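Local coordinates for protein peroxinectin A (Dictyostelium discoideum, PDB 6ERC) that uses hydrogen peroxide at its haem to oxidise phenolic donors and, as a secreted animal-type haem peroxidase, also acts on iodide and thiocyanate, at residues S6-G11 with G20-P25; R236-L241 with Q252-C257. All coordinates share one frame; numbering follows the deposited sequence.

Contact 1: residues S6-G11 with G20-P25; sequences SYTGEG and GSIFTP
Thr8 and Ile22 meet through one backbone hydrogen bond and the methyl groups beside it. Ile22 N donates to Thr8 O at 3.0 Å, and the bond is noticeably bent, with 136° at the hydrogen. The donor stands tilted 21° from the carbonyl plane. The same oxygen takes a second, weaker approach from Ser21 CA at 3.4 Å, a CA-H...O contact, so two neighbouring groups of segment 20-25 approach a single acceptor. Beside this bond, the side chains of Thr8 and Ile22 cross at about a right angle. With CG1 of Ile22 anti to the backbone N (chi1 -173°), its CG2 branch is the one left to face Thr8, lying 3.9 Å from Thr8 CB and about as far from the threonine methyl. Farther along, Ser21 CB sits 3.4 Å from Glu10 N and 3.6 Å from Glu10 CB, a plain van der Waals touch; Ser21 OG turns its polar end to Lys18 O instead. Gly9 lies between, its CA 4.1 Å from Ser21 CA. A side chain there would run into Gly20 O and Ser21 CA, and the positive phi suits glycine as well. The pairing thus joins two non-helical parts of the N-terminal region just ahead of strand 24-25, an edge strand of a four-stranded antiparallel sheet. Phe23 and Thr24 both face Asn144 on the adjacent strand 139-144, a G1 beta bulge at the start of that edge. Ile22 lays CG1 over the centre of the Phe23 ring, 3.5 Å above its plane, and also touches Asn158. A bound sodium ion lies near Gly9, and on the other segment Gly20 pairs through its backbone with Ser148.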
ATOM      1  N   SER A   6      -4.288  18.094 -11.078  1.00 59.51           N
ATOM      2  CA  SER A   6      -2.876  18.041 -11.397  1.00 60.98           C
ATOM      3  C   SER A   6      -2.371  16.613 -11.220  1.00 59.61           C
ATOM      4  O   SER A   6      -3.066  15.741 -10.691  1.00 60.34           O
ATOM      5  CB  SER A   6      -2.084  19.000 -10.515  1.00 62.16           C
ATOM      6  OG  SER A   6      -0.725  19.027 -10.912  1.00 64.41           O
ATOM      7  N   TYR A   7      -1.147  16.369 -11.676  1.00 59.96           N
ATOM      8  CA  TYR A   7      -0.518  15.072 -11.478  1.00 61.30           C
ATOM      9  C   TYR A   7       0.250  14.986 -10.165  1.00 61.13           C
ATOM     10  O   TYR A   7       0.584  13.877  -9.732  1.00 60.54           O
ATOM     11  CB  TYR A   7       0.415  14.758 -12.651  1.00 60.49           C
ATOM     12  CG  TYR A   7      -0.310  14.694 -13.974  1.00 62.16           C
ATOM     13  CD1 TYR A   7      -1.155  13.634 -14.269  1.00 61.50           C
ATOM     14  CD2 TYR A   7      -0.157  15.696 -14.923  1.00 61.60           C
ATOM     15  CE1 TYR A   7      -1.825  13.571 -15.469  1.00 62.10           C
ATOM     16  CE2 TYR A   7      -0.822  15.638 -16.129  1.00 61.65           C
ATOM     17  CZ  TYR A   7      -1.657  14.574 -16.396  1.00 62.44           C
ATOM     18  OH  TYR A   7      -2.329  14.502 -17.595  1.00 62.16           O
ATOM     19  N   THR A   8       0.512  16.120  -9.515  1.00 60.41           N
ATOM     20  CA  THR A   8       1.299  16.160  -8.292  1.00 59.80           C
ATOM     21  C   THR A   8       0.454  16.265  -7.031  1.00 58.72           C
ATOM     22  O   THR A   8       0.955  15.961  -5.945  1.00 58.54           O
ATOM     23  CB  THR A   8       2.267  17.345  -8.336  1.00 60.14           C
ATOM     24  OG1 THR A   8       1.552  18.533  -8.702  1.00 59.33           O
ATOM     25  CG2 THR A   8       3.375  17.086  -9.344  1.00 60.99           C
ATOM     26  N   GLY A   9      -0.799  16.688  -7.142  1.00 60.20           N
ATOM     27  CA  GLY A   9      -1.664  16.860  -6.003  1.00 57.72           C
ATOM     28  C   GLY A   9      -1.869  18.302  -5.588  1.00 59.02           C
ATOM     29  O   GLY A   9      -2.852  18.599  -4.899  1.00 58.57           O
ATOM     30  N   GLU A  10      -0.974  19.204  -5.986  1.00 60.68           N
ATOM     31  CA  GLU A  10      -1.135  20.605  -5.633  1.00 60.95           C
ATOM     32  C   GLU A  10      -2.251  21.234  -6.462  1.00 60.90           C
ATOM     33  O   GLU A  10      -2.659  20.717  -7.507  1.00 61.11           O
ATOM     34  CB  GLU A  10       0.176  21.371  -5.822  1.00 62.16           C
ATOM     35  CG  GLU A  10       0.708  21.414  -7.244  1.00 62.39           C
ATOM     36  CD  GLU A  10       2.094  22.044  -7.321  1.00 64.30           C
ATOM     37  OE1 GLU A  10       2.262  23.185  -6.835  1.00 63.26           O
ATOM     38  OE2 GLU A  10       3.021  21.395  -7.856  1.00 64.55           O
ATOM     39  N   GLY A  11      -2.756  22.365  -5.970  1.00 58.88           N
ATOM     40  CA  GLY A  11      -3.933  22.986  -6.531  1.00 58.15           C
ATOM     41  C   GLY A  11      -5.242  22.381  -6.078  1.00 57.45           C
ATOM     42  O   GLY A  11      -6.302  22.949  -6.368  1.00 57.79           O
ATOM     43  N   GLY A  20      -1.380  18.380   0.537  1.00 55.95           N
ATOM     44  CA  GLY A  20      -1.562  17.063  -0.035  1.00 55.30           C
ATOM     45  C   GLY A  20      -0.692  16.759  -1.233  1.00 56.56           C
ATOM     46  O   GLY A  20      -0.758  15.637  -1.756  1.00 56.13           O
ATOM     47  N   SER A  21       0.128  17.705  -1.683  1.00 56.96           N
ATOM     48  CA  SER A  21       0.923  17.499  -2.881  1.00 57.85           C
ATOM     49  C   SER A  21       2.153  16.647  -2.571  1.00 57.90           C
ATOM     50  O   SER A  21       2.510  16.406  -1.415  1.00 56.26           O
ATOM     51  CB  SER A  21       1.336  18.840  -3.488  1.00 57.44           C
ATOM     52  OG  SER A  21       2.165  19.574  -2.607  1.00 58.99           O
ATOM     53  N   ILE A  22       2.806  16.190  -3.640  1.00 58.15           N
ATOM     54  CA  ILE A  22       3.930  15.275  -3.511  1.00 59.23           C
ATOM     55  C   ILE A  22       5.105  15.975  -2.834  1.00 59.04           C
ATOM     56  O   ILE A  22       5.277  17.197  -2.934  1.00 59.63           O
ATOM     57  CB  ILE A  22       4.322  14.728  -4.896  1.00 60.39           C
ATOM     58  CG1 ILE A  22       5.375  13.629  -4.766  1.00 60.08           C
ATOM     59  CG2 ILE A  22       4.832  15.850  -5.796  1.00 60.21           C
ATOM     60  CD1 ILE A  22       5.521  12.774  -6.005  1.00 59.85           C
ATOM     61  N   PHE A  23       5.920  15.186  -2.127  1.00 59.18           N
ATOM     62  CA  PHE A  23       7.138  15.675  -1.475  1.00 57.96           C
ATOM     63  C   PHE A  23       6.823  16.663  -0.354  1.00 56.78           C
ATOM     64  O   PHE A  23       7.506  17.674  -0.187  1.00 56.06           O
ATOM     65  CB  PHE A  23       8.094  16.303  -2.499  1.00 59.71           C
ATOM     66  CG  PHE A  23       8.464  15.386  -3.628  1.00 60.66           C
ATOM     67  CD1 PHE A  23       8.929  14.105  -3.378  1.00 59.69           C
ATOM     68  CD2 PHE A  23       8.337  15.803  -4.944  1.00 60.91           C
ATOM     69  CE1 PHE A  23       9.267  13.260  -4.420  1.00 61.01           C
ATOM     70  CE2 PHE A  23       8.672  14.962  -5.987  1.00 60.32           C
ATOM     71  CZ  PHE A  23       9.136  13.691  -5.726  1.00 61.14           C
ATOM     72  N   THR A  24       5.788  16.366   0.429  1.00 56.89           N
ATOM     73  CA  THR A  24       5.435  17.208   1.567  1.00 57.23           C
ATOM     74  C   THR A  24       5.438  16.395   2.859  1.00 58.08           C
ATOM     75  O   THR A  24       5.163  15.187   2.837  1.00 55.87           O
ATOM     76  CB  THR A  24       4.052  17.849   1.386  1.00 57.57           C
ATOM     77  OG1 THR A  24       3.062  16.829   1.227  1.00 57.72           O
ATOM     78  CG2 THR A  24       4.039  18.771   0.174  1.00 57.09           C
ATOM     79  N   PRO A  25       5.764  17.018   3.995  1.00 58.23           N
ATOM     80  CA  PRO A  25       5.837  16.262   5.254  1.00 56.76           C
ATOM     81  C   PRO A  25       4.537  15.532   5.549  1.00 56.13           C
ATOM     82  O   PRO A  25       3.441  15.977   5.188  1.00 55.77           O
ATOM     83  CB  PRO A  25       6.118  17.335   6.318  1.00 55.96           C
ATOM     84  CG  PRO A  25       6.527  18.585   5.583  1.00 55.96           C
ATOM     85  CD  PRO A  25       6.332  18.374   4.106  1.00 56.58           C
TER

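Contact 2: residues R236-L241 with Q252-C257; sequences RKFARL and QQSRSC
A helical hairpin of the animal haem peroxidase domain brings the end of helix 218-241 against helix 247-275, and Phe238 is the side chain that spans the gap. The two segment axes come within 10.2 Å of each other and run at 136°, far from parallel. With CG anti to its own carbonyl carbon (chi1 -61°), the phenylalanine sends its ring out toward Gln253, Ser254 and Cys257, three buried residues of the second helix. Cys257 SG meets the ring at its edge, 3.6 Å from Phe238 CZ; taken from the ring centroid it lies 85° off the normal, a sulfur-aromatic contact. Ser254 OG also approaches near the ring plane, 3.5 Å from Phe238 CD2, while its own polar bond goes to Val250 O in the preceding turn. Gln253 adds two touches: its backbone O lies 3.6 Å from Phe238 CE2, and its CB packs 3.9 Å from Phe238 CD2. Beyond CB the glutamine bends at chi2 and holds its amide, turned steeply against the ring plane, to Arg249 and Val481. No hydrogen bond crosses between the two segments. With the ring cut back to an alanine here, Cys257 SG and Ser254 OG lose their contact at its edge, and a gap is likely to open between the two helices. Cys257 is disulfide-bonded to Cys485, just beyond helix 476-481, and Ser256 rests on Met478 and Val481 of that helix, while Leu234, one turn before Phe238, touches Cys257 from helix 218-241.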
ATOM      1  N   ARG A 236     -12.037   5.054 -26.267  1.00 62.63           N
ATOM      2  CA  ARG A 236     -12.638   4.759 -27.562  1.00 64.06           C
ATOM      3  C   ARG A 236     -14.106   5.166 -27.602  1.00 65.05           C
ATOM      4  O   ARG A 236     -14.607   5.580 -28.654  1.00 65.53           O
ATOM      5  CB  ARG A 236     -12.482   3.270 -27.874  1.00 64.29           C
ATOM      6  CG  ARG A 236     -11.042   2.856 -28.133  1.00 65.21           C
ATOM      7  CD  ARG A 236     -10.763   1.421 -27.702  1.00 64.17           C
ATOM      8  NE  ARG A 236      -9.339   1.102 -27.803  1.00 64.80           N
ATOM      9  CZ  ARG A 236      -8.750   0.066 -27.209  1.00 64.51           C
ATOM     10  NH1 ARG A 236      -9.452  -0.768 -26.451  1.00 64.05           N
ATOM     11  NH2 ARG A 236      -7.449  -0.131 -27.369  1.00 64.13           N
ATOM     12  N   LYS A 237     -14.809   5.053 -26.475  1.00 64.32           N
ATOM     13  CA  LYS A 237     -16.192   5.512 -26.412  1.00 63.76           C
ATOM     14  C   LYS A 237     -16.268   7.029 -26.528  1.00 64.05           C
ATOM     15  O   LYS A 237     -17.036   7.562 -27.337  1.00 64.18           O
ATOM     16  CB  LYS A 237     -16.834   5.035 -25.108  1.00 62.67           C
ATOM     17  CG  LYS A 237     -18.207   5.627 -24.814  1.00 63.35           C
ATOM     18  CD  LYS A 237     -18.695   5.179 -23.448  1.00 63.06           C
ATOM     19  CE  LYS A 237     -19.781   6.083 -22.901  1.00 62.98           C
ATOM     20  NZ  LYS A 237     -20.100   5.721 -21.492  1.00 62.07           N
ATOM     21  N   PHE A 238     -15.483   7.745 -25.717  1.00 63.62           N
ATOM     22  CA  PHE A 238     -15.495   9.202 -25.777  1.00 64.79           C
ATOM     23  C   PHE A 238     -15.027   9.702 -27.135  1.00 65.51           C
ATOM     24  O   PHE A 238     -15.487  10.749 -27.603  1.00 64.34           O
ATOM     25  CB  PHE A 238     -14.616   9.788 -24.670  1.00 64.35           C
ATOM     26  CG  PHE A 238     -15.067   9.439 -23.279  1.00 63.87           C
ATOM     27  CD1 PHE A 238     -16.404   9.214 -22.998  1.00 63.67           C
ATOM     28  CD2 PHE A 238     -14.146   9.341 -22.249  1.00 61.88           C
ATOM     29  CE1 PHE A 238     -16.812   8.895 -21.717  1.00 63.10           C
ATOM     30  CE2 PHE A 238     -14.549   9.023 -20.967  1.00 60.89           C
ATOM     31  CZ  PHE A 238     -15.883   8.800 -20.700  1.00 61.65           C
ATOM     32  N   ALA A 239     -14.112   8.975 -27.777  1.00 64.86           N
ATOM     33  CA  ALA A 239     -13.678   9.356 -29.116  1.00 66.68           C
ATOM     34  C   ALA A 239     -14.829   9.264 -30.110  1.00 67.15           C
ATOM     35  O   ALA A 239     -14.993  10.142 -30.964  1.00 67.47           O
ATOM     36  CB  ALA A 239     -12.512   8.474 -29.559  1.00 65.87           C
ATOM     37  N   ARG A 240     -15.639   8.205 -30.014  1.00 66.74           N
ATOM     38  CA  ARG A 240     -16.793   8.075 -30.896  1.00 68.02           C
ATOM     39  C   ARG A 240     -17.885   9.070 -30.526  1.00 67.95           C
ATOM     40  O   ARG A 240     -18.512   9.668 -31.408  1.00 69.41           O
ATOM     41  CB  ARG A 240     -17.338   6.648 -30.843  1.00 68.78           C
ATOM     42  CG  ARG A 240     -16.483   5.624 -31.576  1.00 70.10           C
ATOM     43  CD  ARG A 240     -17.127   4.240 -31.566  1.00 70.05           C
ATOM     44  NE  ARG A 240     -18.409   4.215 -32.272  1.00 70.49           N
ATOM     45  CZ  ARG A 240     -18.548   4.061 -33.589  1.00 73.30           C
ATOM     46  NH1 ARG A 240     -17.481   3.922 -34.368  1.00 73.46           N
ATOM     47  NH2 ARG A 240     -19.760   4.050 -34.133  1.00 72.46           N
ATOM     48  N   LEU A 241     -18.128   9.259 -29.228  1.00 66.65           N
ATOM     49  CA  LEU A 241     -19.184  10.169 -28.798  1.00 66.15           C
ATOM     50  C   LEU A 241     -18.840  11.616 -29.123  1.00 65.85           C
ATOM     51  O   LEU A 241     -19.723  12.397 -29.499  1.00 67.20           O
ATOM     52  CB  LEU A 241     -19.440  10.004 -27.299  1.00 64.32           C
ATOM     53  CG  LEU A 241     -20.779   9.382 -26.899  1.00 64.36           C
ATOM     54  CD1 LEU A 241     -20.974   8.025 -27.542  1.00 65.23           C
ATOM     55  CD2 LEU A 241     -20.872   9.266 -25.386  1.00 65.38           C
ATOM     56  N   GLN A 252      -8.120  13.089 -20.553  1.00 61.55           N
ATOM     57  CA  GLN A 252      -8.526  13.621 -19.257  1.00 61.24           C
ATOM     58  C   GLN A 252      -9.892  13.087 -18.845  1.00 60.91           C
ATOM     59  O   GLN A 252     -10.085  12.663 -17.701  1.00 62.23           O
ATOM     60  CB  GLN A 252      -8.530  15.151 -19.296  1.00 61.91           C
ATOM     61  CG  GLN A 252      -7.152  15.773 -19.482  1.00 63.09           C
ATOM     62  CD  GLN A 252      -6.161  15.355 -18.411  1.00 61.93           C
ATOM     63  OE1 GLN A 252      -6.542  14.862 -17.347  1.00 61.00           O
ATOM     64  NE2 GLN A 252      -4.879  15.545 -18.691  1.00 61.86           N
ATOM     65  N   GLN A 253     -10.857  13.100 -19.765  1.00 62.31           N
ATOM     66  CA  GLN A 253     -12.170  12.541 -19.459  1.00 61.82           C
ATOM     67  C   GLN A 253     -12.064  11.066 -19.093  1.00 59.49           C
ATOM     68  O   GLN A 253     -12.811  10.575 -18.239  1.00 58.16           O
ATOM     69  CB  GLN A 253     -13.111  12.737 -20.649  1.00 62.49           C
ATOM     70  CG  GLN A 253     -13.501  14.190 -20.900  1.00 62.48           C
ATOM     71  CD  GLN A 253     -14.550  14.742 -19.935  1.00 62.15           C
ATOM     72  OE1 GLN A 253     -14.920  15.913 -20.030  1.00 62.28           O
ATOM     73  NE2 GLN A 253     -15.032  13.912 -19.013  1.00 61.16           N
ATOM     74  N   SER A 254     -11.142  10.341 -19.731  1.00 60.77           N
ATOM     75  CA  SER A 254     -10.921   8.945 -19.366  1.00 61.97           C
ATOM     76  C   SER A 254     -10.195   8.837 -18.030  1.00 60.44           C
ATOM     77  O   SER A 254     -10.564   8.015 -17.183  1.00 58.17           O
ATOM     78  CB  SER A 254     -10.130   8.233 -20.464  1.00 61.29           C
ATOM     79  OG  SER A 254     -10.827   8.264 -21.696  1.00 62.14           O
ATOM     80  N   ARG A 255      -9.160   9.657 -17.827  1.00 60.26           N
ATOM     81  CA  ARG A 255      -8.478   9.686 -16.536  1.00 60.39           C
ATOM     82  C   ARG A 255      -9.457   9.983 -15.408  1.00 60.74           C
ATOM     83  O   ARG A 255      -9.392   9.363 -14.339  1.00 57.52           O
ATOM     84  CB  ARG A 255      -7.356  10.727 -16.562  1.00 60.97           C
ATOM     85  CG  ARG A 255      -6.667  10.936 -15.211  1.00 60.75           C
ATOM     86  CD  ARG A 255      -5.265  11.534 -15.356  1.00 61.48           C
ATOM     87  NE  ARG A 255      -5.221  12.975 -15.095  1.00 61.93           N
ATOM     88  CZ  ARG A 255      -4.914  13.531 -13.923  1.00 61.25           C
ATOM     89  NH1 ARG A 255      -4.616  12.781 -12.869  1.00 61.28           N
ATOM     90  NH2 ARG A 255      -4.903  14.851 -13.800  1.00 61.20           N
ATOM     91  N   SER A 256     -10.379  10.923 -15.633  1.00 59.80           N
ATOM     92  CA  SER A 256     -11.332  11.293 -14.592  1.00 58.54           C
ATOM     93  C   SER A 256     -12.224  10.116 -14.214  1.00 58.67           C
ATOM     94  O   SER A 256     -12.519   9.909 -13.031  1.00 58.15           O
ATOM     95  CB  SER A 256     -12.173  12.480 -15.059  1.00 59.16           C
ATOM     96  OG  SER A 256     -12.971  12.991 -14.007  1.00 58.75           O
ATOM     97  N   CYS A 257     -12.658   9.327 -15.202  1.00 57.73           N
ATOM     98  CA  CYS A 257     -13.510   8.175 -14.912  1.00 59.33           C
ATOM     99  C   CYS A 257     -12.760   7.129 -14.094  1.00 56.03           C
ATOM    100  O   CYS A 257     -13.296   6.582 -13.124  1.00 54.84           O
ATOM    101  CB  CYS A 257     -14.029   7.551 -16.211  1.00 59.08           C
ATOM    102  SG  CYS A 257     -15.095   8.597 -17.219  1.00 60.13           S
TER

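Contact 2 is the buried one, all four of its touching residues enclosed, although it lies farther from the centre of the chain than contact 1, which is only partly buried. Their chemistry follows their place: the loops of contact 1 are joined by a backbone hydrogen bond and close glycine-serine backbone packing, whereas segments 236-241 and 252-257 meet through the ring of Phe238, with no hydrogen bond between them. They share no secondary-structure element, yet Tyr7 of segment 6-11 reaches helix 247-275, its OH probably hydrogen-bonded to Gln252 NE2 at 3.0 Å and its ring packed on Arg255, a face of that helix other than the one Phe238 meets.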